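Local coordinates for pesticidal crystal protein Cry2Aa (Bacillus thuringiensis serovar kurstaki, PDB 1I5P) that kills dipteran and lepidopteran larvae by binding to their midgut epithelial cells and promoting colloid-osmotic lysis, at residues 81-85 with 86-90; 51-54 with 55-59; 428-431 with 432-435; 250-253 with 254-258. All coordinates share one frame; numbering follows the deposited sequence.

Contact 1 (81-85 with 86-90); sequences IFPSG and STNLM
Ser86, Met90 and Ile81 contribute most to this tight link between two helices, and each meets the other segment in a different way. Ser86 meets the earlier segment mainly through its backbone. Its N donates to Pro83 O at 3.0 Å with an N-H...O angle of 160°, although the donor stands well above the carbonyl plane, and Gly85 N bonds to Phe82 O just before it, so two consecutive bonds of the i to i+3 kind curl residues 82-86. The Ser86 carbonyl faces back into the turn: Phe82 CA makes a CA-H...O contact with Ser86 O at 3.3 Å, and the same oxygen sits at the edge of the Phe82 ring, in its plane. A water bridges the gap, donating to Ile81 O at 2.7 Å and to Ser86 O at 2.6 Å while accepting from Met90 N, which ties the end of one helix to the first turn of the next. On the buried side Met90 bends at chi2 and chi3 (-64° and -93°), which lays SD against Ile81 CG1 at 3.5 Å; its CG meets Phe82 CE2 at 3.8 Å. Farther out, Leu89 CD1 touches Pro83 CD at 3.6 Å, and Ser86 OG donates to Asn88 OD1 at 2.7 Å. Ile81, Phe82 and Met90 also touch helix 170-193, where Gln179 and Met183 receive them. With Phe82 leaving helical geometry and Thr87 at the N-cap position, this is a short turn linking consecutive helices 74-81 and 88-101 of the delta-endotoxin helical bundle.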
loop_
_atom_site.group_PDB
_atom_site.type_symbol
_atom_site.label_atom_id
_atom_site.label_comp_id
_atom_site.label_asym_id
_atom_site.label_seq_id
_atom_site.Cartn_x
_atom_site.Cartn_y
_atom_site.Cartn_z
ATOM N N ILE A 81 15.226 -14.682 -0.656
ATOM C CA ILE A 81 14.345 -15.423 0.241
ATOM C C ILE A 81 14.999 -16.683 0.824
ATOM O O ILE A 81 14.587 -17.170 1.873
ATOM C CB ILE A 81 13.017 -15.780 -0.478
ATOM C CG1 ILE A 81 11.959 -16.183 0.548
ATOM C CG2 ILE A 81 13.247 -16.898 -1.483
ATOM C CD1 ILE A 81 11.684 -15.112 1.592
ATOM N N PHE A 82 16.016 -17.197 0.139
ATOM C CA PHE A 82 16.768 -18.370 0.597
ATOM C C PHE A 82 18.250 -18.000 0.538
ATOM O O PHE A 82 18.999 -18.533 -0.279
ATOM C CB PHE A 82 16.524 -19.582 -0.311
ATOM C CG PHE A 82 15.149 -20.185 -0.186
ATOM C CD1 PHE A 82 14.300 -20.232 -1.286
ATOM C CD2 PHE A 82 14.714 -20.731 1.020
ATOM C CE1 PHE A 82 13.038 -20.815 -1.194
ATOM C CE2 PHE A 82 13.448 -21.317 1.124
ATOM C CZ PHE A 82 12.609 -21.360 0.012
ATOM N N PRO A 83 18.684 -17.057 1.385
ATOM C CA PRO A 83 20.086 -16.632 1.402
ATOM C C PRO A 83 21.085 -17.784 1.525
ATOM O O PRO A 83 21.197 -18.430 2.570
ATOM C CB PRO A 83 20.137 -15.668 2.583
ATOM C CG PRO A 83 19.017 -16.157 3.467
ATOM C CD PRO A 83 17.936 -16.393 2.464
ATOM N N SER A 84 21.807 -18.013 0.432
ATOM C CA SER A 84 22.805 -19.068 0.326
ATOM C C SER A 84 22.197 -20.436 0.552
ATOM O O SER A 84 22.863 -21.348 1.025
ATOM C CB SER A 84 23.948 -18.828 1.309
ATOM O OG SER A 84 24.717 -17.712 0.893
ATOM N N GLY A 85 20.924 -20.571 0.203
ATOM C CA GLY A 85 20.254 -21.844 0.360
ATOM C C GLY A 85 19.631 -22.082 1.721
ATOM O O GLY A 85 19.049 -23.140 1.956
ATOM N N SER A 86 19.735 -21.105 2.618
ATOM C CA SER A 86 19.173 -21.251 3.956
ATOM C C SER A 86 17.676 -20.997 4.006
ATOM O O SER A 86 17.163 -20.100 3.339
ATOM C CB SER A 86 19.862 -20.302 4.933
ATOM O OG SER A 86 19.263 -20.400 6.213
ATOM N N THR A 87 16.980 -21.789 4.815
ATOM C CA THR A 87 15.535 -21.660 4.976
ATOM C C THR A 87 15.187 -20.856 6.221
ATOM O O THR A 87 14.016 -20.753 6.589
ATOM C CB THR A 87 14.860 -23.035 5.125
ATOM O OG1 THR A 87 15.397 -23.700 6.276
ATOM C CG2 THR A 87 15.093 -23.891 3.897
ATOM N N ASN A 88 16.195 -20.284 6.871
ATOM C CA ASN A 88 15.956 -19.530 8.100
ATOM C C ASN A 88 15.006 -18.334 7.989
ATOM O O ASN A 88 14.238 -18.077 8.913
ATOM C CB ASN A 88 17.289 -19.082 8.723
ATOM C CG ASN A 88 17.860 -17.836 8.071
ATOM O OD1 ASN A 88 18.438 -17.898 6.984
ATOM N ND2 ASN A 88 17.705 -16.693 8.737
ATOM N N LEU A 89 15.053 -17.598 6.882
ATOM C CA LEU A 89 14.162 -16.444 6.739
ATOM C C LEU A 89 12.707 -16.883 6.577
ATOM O O LEU A 89 11.787 -16.219 7.068
ATOM C CB LEU A 89 14.594 -15.563 5.556
ATOM C CG LEU A 89 15.972 -14.898 5.686
ATOM C CD1 LEU A 89 16.214 -13.972 4.505
ATOM C CD2 LEU A 89 16.059 -14.115 6.993
ATOM N N MET A 90 12.495 -17.999 5.887
ATOM C CA MET A 90 11.145 -18.510 5.711
ATOM C C MET A 90 10.679 -19.074 7.054
ATOM O O MET A 90 9.528 -18.894 7.446
ATOM C CB MET A 90 11.123 -19.603 4.644
ATOM C CG MET A 90 11.271 -19.082 3.228
ATOM S SD MET A 90 9.886 -18.022 2.757
ATOM C CE MET A 90 8.793 -19.224 1.962
HETATM O O HOH W 1 15.070 -18.652 4.030
#

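Contact 2 (51-54 with 55-59); sequences APVV and GTVSS
This is a local contact within the first turns of helix 53-65, in the N-terminal helical bundle of the three-domain delta-endotoxin fold, where Val53 lies against Val57 one turn later. The helical character rests on two good i to i+4 backbone bonds: Val57 N to Val53 O at 2.8 Å, with an N-H...O angle of 171°, and Ser58 N to Val54 O at 3.0 Å. Toward the start of the helix the bonding is poorer, since Pro52 O receives only weak bonds from Gly55 N and Thr56 N. The two valines project in parallel from the helix, with CG2 of Val53 3.9 Å from CG2 of Val57. Val53 reaches forward because its CG2 is anti to the backbone N, while on Val57 CG1 takes that anti place (chi1 176°), which leaves CG2 beside the N and turned back along the helix, 3.2 Å from Val53 O. Helix 74-81 receives this apolar face, with Ile81 against Val53, and Leu77 and Ile80 against Val57. Val54 instead faces helix 238-259, where it touches Asn251, and Tyr255 there packs on Val57 and Ser58. One turn on, Gly55 O accepts both Ser59 N, at 3.0 Å, and Ser59 OG, at 2.8 Å; the hydroxyl and the amide arrive from opposite faces of the carbonyl plane.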
loop_
_atom_site.group_PDB
_atom_site.type_symbol
_atom_site.label_atom_id
_atom_site.label_comp_id
_atom_site.label_asym_id
_atom_site.label_seq_id
_atom_site.Cartn_x
_atom_site.Cartn_y
_atom_site.Cartn_z
ATOM N N ALA A 51 8.713 -9.870 9.261
ATOM C CA ALA A 51 10.069 -10.243 8.877
ATOM C C ALA A 51 10.515 -9.254 7.808
ATOM O O ALA A 51 9.870 -9.126 6.768
ATOM C CB ALA A 51 10.079 -11.660 8.322
ATOM N N PRO A 52 11.617 -8.529 8.056
ATOM C CA PRO A 52 12.144 -7.545 7.106
ATOM C C PRO A 52 12.333 -8.039 5.672
ATOM O O PRO A 52 12.231 -7.252 4.732
ATOM C CB PRO A 52 13.467 -7.125 7.744
ATOM C CG PRO A 52 13.852 -8.338 8.564
ATOM C CD PRO A 52 12.531 -8.667 9.199
ATOM N N VAL A 53 12.615 -9.328 5.496
ATOM C CA VAL A 53 12.801 -9.862 4.154
ATOM C C VAL A 53 11.583 -9.610 3.254
ATOM O O VAL A 53 11.723 -9.468 2.035
ATOM C CB VAL A 53 13.089 -11.383 4.188
ATOM C CG1 VAL A 53 11.854 -12.143 4.651
ATOM C CG2 VAL A 53 13.529 -11.857 2.815
ATOM N N VAL A 54 10.391 -9.549 3.841
ATOM C CA VAL A 54 9.194 -9.331 3.028
ATOM C C VAL A 54 9.295 -7.979 2.332
ATOM O O VAL A 54 8.878 -7.828 1.181
ATOM C CB VAL A 54 7.886 -9.396 3.876
ATOM C CG1 VAL A 54 7.832 -10.712 4.647
ATOM C CG2 VAL A 54 7.800 -8.209 4.826
ATOM N N GLY A 55 9.874 -7.008 3.031
ATOM C CA GLY A 55 10.043 -5.684 2.468
ATOM C C GLY A 55 11.060 -5.697 1.342
ATOM O O GLY A 55 10.872 -5.043 0.319
ATOM N N THR A 56 12.137 -6.452 1.531
ATOM C CA THR A 56 13.170 -6.557 0.510
ATOM C C THR A 56 12.614 -7.232 -0.742
ATOM O O THR A 56 12.816 -6.750 -1.860
ATOM C CB THR A 56 14.378 -7.379 1.007
ATOM O OG1 THR A 56 14.899 -6.794 2.207
ATOM C CG2 THR A 56 15.479 -7.393 -0.047
ATOM N N VAL A 57 11.911 -8.343 -0.553
ATOM C CA VAL A 57 11.348 -9.076 -1.683
ATOM C C VAL A 57 10.359 -8.230 -2.479
ATOM O O VAL A 57 10.419 -8.190 -3.707
ATOM C CB VAL A 57 10.639 -10.371 -1.225
ATOM C CG1 VAL A 57 9.984 -11.057 -2.420
ATOM C CG2 VAL A 57 11.643 -11.310 -0.572
ATOM N N SER A 58 9.452 -7.554 -1.785
ATOM C CA SER A 58 8.477 -6.729 -2.479
ATOM C C SER A 58 9.187 -5.611 -3.242
ATOM O O SER A 58 8.861 -5.338 -4.397
ATOM C CB SER A 58 7.456 -6.158 -1.486
ATOM O OG SER A 58 8.102 -5.487 -0.424
ATOM N N SER A 59 10.165 -4.976 -2.605
ATOM C CA SER A 59 10.916 -3.903 -3.247
ATOM C C SER A 59 11.599 -4.462 -4.495
ATOM O O SER A 59 11.614 -3.833 -5.557
ATOM C CB SER A 59 11.965 -3.347 -2.284
ATOM O OG SER A 59 11.346 -2.762 -1.154
#

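Contact 3 (428-431 with 432-435); sequences GVPL and VIRN
Apolar packing carries this contact, in which Ile433 folds back over Val429 and Pro430 where the chain turns out of a strand. Val429 points toward the following segment, and its CG1 meets Ile433 CD1 at 3.7 Å, the two side chains slanting across each other. Pro430 meets Ile433 at about a right angle, with the ring's CD 3.8 Å from Ile433 CG1. The isoleucine can touch both because chi1 of -59° sets CG1 anti to its carbonyl carbon and chi2 of 170° extends CD1 past the proline to the valine. On the outer side of the bend, Leu431 CG rests 4.0 Å from Val432 CG2. Van der Waals contact between side chain and backbone adds to this, as Pro430 CG comes to 3.5 Å from Val432 O.

Hydrogen bonding between the two segments is absent, and the backbone amides of the turn look elsewhere: Ile433 N bonds to Gln286 OE1, and Val432 N makes a weak bond to Ser452 OG. Farther along, Arg434, at the N-cap position of helix 435-438, forms a salt bridge with Glu436.

In the middle domain, the beta prism of this toxin, the bend leads from strand 422-430, at the margin of a three-stranded antiparallel sheet and bonded through Val429 to Tyr463 of strand 462-469, into helix 435-438, while helix 293-300 packs on Val429 through Phe300 and on Ile433 through Phe295 and Leu296.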
loop_
_atom_site.group_PDB
_atom_site.type_symbol
_atom_site.label_atom_id
_atom_site.label_comp_id
_atom_site.label_asym_id
_atom_site.label_seq_id
_atom_site.Cartn_x
_atom_site.Cartn_y
_atom_site.Cartn_z
ATOM N N GLY A 428 -7.777 10.564 12.053
ATOM C CA GLY A 428 -7.926 10.329 13.474
ATOM C C GLY A 428 -9.355 10.000 13.834
ATOM O O GLY A 428 -10.255 10.088 12.994
ATOM N N VAL A 429 -9.558 9.608 15.085
ATOM C CA VAL A 429 -10.886 9.273 15.569
ATOM C C VAL A 429 -11.077 9.815 16.977
ATOM O O VAL A 429 -10.107 10.048 17.702
ATOM C CB VAL A 429 -11.122 7.743 15.596
ATOM C CG1 VAL A 429 -11.015 7.174 14.193
ATOM C CG2 VAL A 429 -10.114 7.069 16.518
ATOM N N PRO A 430 -12.335 10.064 17.370
ATOM C CA PRO A 430 -12.596 10.573 18.719
ATOM C C PRO A 430 -12.614 9.360 19.656
ATOM O O PRO A 430 -12.527 8.220 19.191
ATOM C CB PRO A 430 -13.976 11.201 18.576
ATOM C CG PRO A 430 -14.641 10.251 17.635
ATOM C CD PRO A 430 -13.566 10.091 16.563
ATOM N N LEU A 431 -12.746 9.589 20.959
ATOM C CA LEU A 431 -12.770 8.478 21.906
ATOM C C LEU A 431 -13.830 7.452 21.512
ATOM O O LEU A 431 -13.590 6.245 21.553
ATOM C CB LEU A 431 -13.042 8.980 23.328
ATOM C CG LEU A 431 -13.079 7.897 24.418
ATOM C CD1 LEU A 431 -11.738 7.181 24.485
ATOM C CD2 LEU A 431 -13.417 8.531 25.764
ATOM N N VAL A 432 -15.000 7.936 21.115
ATOM C CA VAL A 432 -16.087 7.052 20.712
ATOM C C VAL A 432 -16.729 7.538 19.422
ATOM O O VAL A 432 -17.204 8.674 19.344
ATOM C CB VAL A 432 -17.193 6.975 21.799
ATOM C CG1 VAL A 432 -18.259 5.972 21.384
ATOM C CG2 VAL A 432 -16.591 6.586 23.142
ATOM N N ILE A 433 -16.735 6.681 18.408
ATOM C CA ILE A 433 -17.351 7.019 17.132
ATOM C C ILE A 433 -18.793 6.538 17.213
ATOM O O ILE A 433 -19.045 5.380 17.539
ATOM C CB ILE A 433 -16.667 6.299 15.958
ATOM C CG1 ILE A 433 -15.187 6.680 15.908
ATOM C CG2 ILE A 433 -17.380 6.647 14.653
ATOM C CD1 ILE A 433 -14.374 5.856 14.940
ATOM N N ARG A 434 -19.733 7.430 16.923
ATOM C CA ARG A 434 -21.153 7.100 16.975
ATOM C C ARG A 434 -21.482 5.993 15.979
ATOM O O ARG A 434 -20.854 5.898 14.921
ATOM C CB ARG A 434 -21.988 8.347 16.649
ATOM C CG ARG A 434 -21.431 9.637 17.248
ATOM C CD ARG A 434 -22.420 10.799 17.171
ATOM N NE ARG A 434 -22.671 11.310 15.821
ATOM C CZ ARG A 434 -23.877 11.373 15.256
ATOM N NH1 ARG A 434 -24.941 10.940 15.920
ATOM N NH2 ARG A 434 -24.031 11.898 14.046
ATOM N N ASN A 435 -22.453 5.147 16.308
ATOM C CA ASN A 435 -22.836 4.086 15.384
ATOM C C ASN A 435 -23.415 4.736 14.137
ATOM O O ASN A 435 -23.369 4.156 13.057
ATOM C CB ASN A 435 -23.878 3.148 16.003
ATOM C CG ASN A 435 -23.288 2.204 17.039
ATOM O OD1 ASN A 435 -22.120 1.819 16.963
ATOM N ND2 ASN A 435 -24.113 1.802 18.003
#

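Contact 4 (250-253 with 254-258); sequences LNVF and EYVSI
Val252, Phe253 and Val256 pack as a cluster on one side of helix 238-259, and Tyr255 folds back along another. CG1 of Val252 stands 4.0 Å above the plane of the Phe253 ring, over its centre, so that a methyl of the preceding residue lies over one aromatic face. Val256 extends alongside Phe253 in a similar direction, and its CG2 is 3.7 Å from Phe253 CD2. That methyl also faces Val252 CG1 at 4.1 Å, the two valines being likewise aligned. CG1 of Val256 is anti to the backbone N (chi1 179°), which leaves CG2 beside that N and directed back toward the earlier turn. Tyr255 turns its ring the same way along the chain: with chi1 at -56°, CE1 comes within 3.2 Å of Asn251 O, which lies at the ring edge and in its plane. Under these side chains the helix widens to a pi-type turn at 250-253. Regular i to i+4 bonding follows, with Val256 N to Val252 O at 3.1 Å and Ser257 N to Phe253 O at 2.9 Å; the first lies in the carbonyl plane. A water 3.1 Å from Phe253 O probably donates to it and lies beside Ser257 OG, a hydroxyl that bonds to Gln519 N. The buried helix thus meets helix 202-232 through Cys223, Ile224 and Ser220 on the valine-phenylalanine side, where Tyr227 adds an edge-to-face ring contact with Phe253, while Tyr255 reaches between helices 53-65 and 170-193.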
loop_
_atom_site.group_PDB
_atom_site.type_symbol
_atom_site.label_atom_id
_atom_site.label_comp_id
_atom_site.label_asym_id
_atom_site.label_seq_id
_atom_site.Cartn_x
_atom_site.Cartn_y
_atom_site.Cartn_z
ATOM N N LEU A 250 1.830 -6.395 4.155
ATOM C CA LEU A 250 3.271 -6.448 3.930
ATOM C C LEU A 250 3.756 -7.861 3.616
ATOM O O LEU A 250 4.669 -8.046 2.810
ATOM C CB LEU A 250 4.017 -5.921 5.155
ATOM C CG LEU A 250 4.025 -4.399 5.341
ATOM C CD1 LEU A 250 4.674 -4.048 6.670
ATOM C CD2 LEU A 250 4.777 -3.753 4.188
ATOM N N ASN A 251 3.129 -8.847 4.253
ATOM C CA ASN A 251 3.482 -10.253 4.084
ATOM C C ASN A 251 2.777 -10.944 2.933
ATOM O O ASN A 251 3.258 -11.960 2.426
ATOM C CB ASN A 251 3.149 -11.036 5.359
ATOM C CG ASN A 251 4.272 -11.031 6.356
ATOM O OD1 ASN A 251 5.226 -11.799 6.233
ATOM N ND2 ASN A 251 4.174 -10.157 7.353
ATOM N N VAL A 252 1.633 -10.406 2.527
ATOM C CA VAL A 252 0.855 -11.044 1.481
ATOM C C VAL A 252 0.343 -10.200 0.318
ATOM O O VAL A 252 0.603 -10.517 -0.839
ATOM C CB VAL A 252 -0.369 -11.769 2.105
ATOM C CG1 VAL A 252 -1.205 -12.433 1.012
ATOM C CG2 VAL A 252 0.101 -12.799 3.132
ATOM N N PHE A 253 -0.378 -9.127 0.605
ATOM C CA PHE A 253 -0.962 -8.357 -0.483
ATOM C C PHE A 253 -0.092 -7.458 -1.335
ATOM O O PHE A 253 -0.507 -7.059 -2.429
ATOM C CB PHE A 253 -2.205 -7.640 0.037
ATOM C CG PHE A 253 -3.235 -8.598 0.549
ATOM C CD1 PHE A 253 -3.386 -8.816 1.913
ATOM C CD2 PHE A 253 -3.948 -9.399 -0.343
ATOM C CE1 PHE A 253 -4.224 -9.827 2.383
ATOM C CE2 PHE A 253 -4.782 -10.407 0.113
ATOM C CZ PHE A 253 -4.920 -10.625 1.478
ATOM N N GLU A 254 1.108 -7.143 -0.862
ATOM C CA GLU A 254 2.019 -6.350 -1.676
ATOM C C GLU A 254 2.334 -7.254 -2.859
ATOM O O GLU A 254 2.486 -6.801 -3.990
ATOM C CB GLU A 254 3.301 -6.045 -0.905
ATOM C CG GLU A 254 3.294 -4.686 -0.252
ATOM C CD GLU A 254 3.221 -3.559 -1.269
ATOM O OE1 GLU A 254 2.388 -2.647 -1.080
ATOM O OE2 GLU A 254 3.996 -3.585 -2.254
ATOM N N TYR A 255 2.407 -8.553 -2.581
ATOM C CA TYR A 255 2.696 -9.543 -3.612
ATOM C C TYR A 255 1.492 -9.762 -4.510
ATOM O O TYR A 255 1.620 -9.802 -5.729
ATOM C CB TYR A 255 3.117 -10.862 -2.963
ATOM C CG TYR A 255 4.294 -10.695 -2.031
ATOM C CD1 TYR A 255 4.202 -11.034 -0.681
ATOM C CD2 TYR A 255 5.499 -10.172 -2.499
ATOM C CE1 TYR A 255 5.291 -10.850 0.182
ATOM C CE2 TYR A 255 6.587 -9.988 -1.650
ATOM C CZ TYR A 255 6.480 -10.326 -0.318
ATOM O OH TYR A 255 7.568 -10.139 0.503
ATOM N N VAL A 256 0.316 -9.909 -3.916
ATOM C CA VAL A 256 -0.875 -10.113 -4.721
ATOM C C VAL A 256 -1.015 -8.965 -5.718
ATOM O O VAL A 256 -1.381 -9.182 -6.872
ATOM C CB VAL A 256 -2.139 -10.181 -3.850
ATOM C CG1 VAL A 256 -3.359 -10.370 -4.737
ATOM C CG2 VAL A 256 -2.026 -11.335 -2.858
ATOM N N SER A 257 -0.705 -7.751 -5.267
ATOM C CA SER A 257 -0.791 -6.557 -6.112
ATOM C C SER A 257 0.252 -6.516 -7.232
ATOM O O SER A 257 0.042 -5.860 -8.256
ATOM C CB SER A 257 -0.644 -5.300 -5.264
ATOM O OG SER A 257 -1.792 -5.097 -4.455
ATOM N N ILE A 258 1.380 -7.194 -7.043
ATOM C CA ILE A 258 2.386 -7.184 -8.090
ATOM C C ILE A 258 2.191 -8.331 -9.082
ATOM O O ILE A 258 2.565 -8.205 -10.248
ATOM C CB ILE A 258 3.826 -7.231 -7.511
ATOM C CG1 ILE A 258 4.822 -6.757 -8.572
ATOM C CG2 ILE A 258 4.170 -8.644 -7.057
ATOM C CD1 ILE A 258 4.672 -5.294 -8.958
HETATM O O HOH W 2 -1.751 -4.304 -2.004
#

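Following the chain from the N terminus, contact 2 comes first and contact 1 second, then contact 4 and finally contact 3. All four close short local turns in series; none nests or crosses. Contacts 2 and 4 lie on separate helices of the bundle, whereas contact 1 joins two helices and contact 3 belongs to the middle domain. Val53 connects contacts 1 and 2, its CG2 being 3.8 Å from Leu89 CD1. On another side of helix 53-65, Val54 O meets Tyr255 OH at 2.7 Å, joining contacts 2 and 4. Contact 3 stands apart, its centre about 30 Å from that of contact 4.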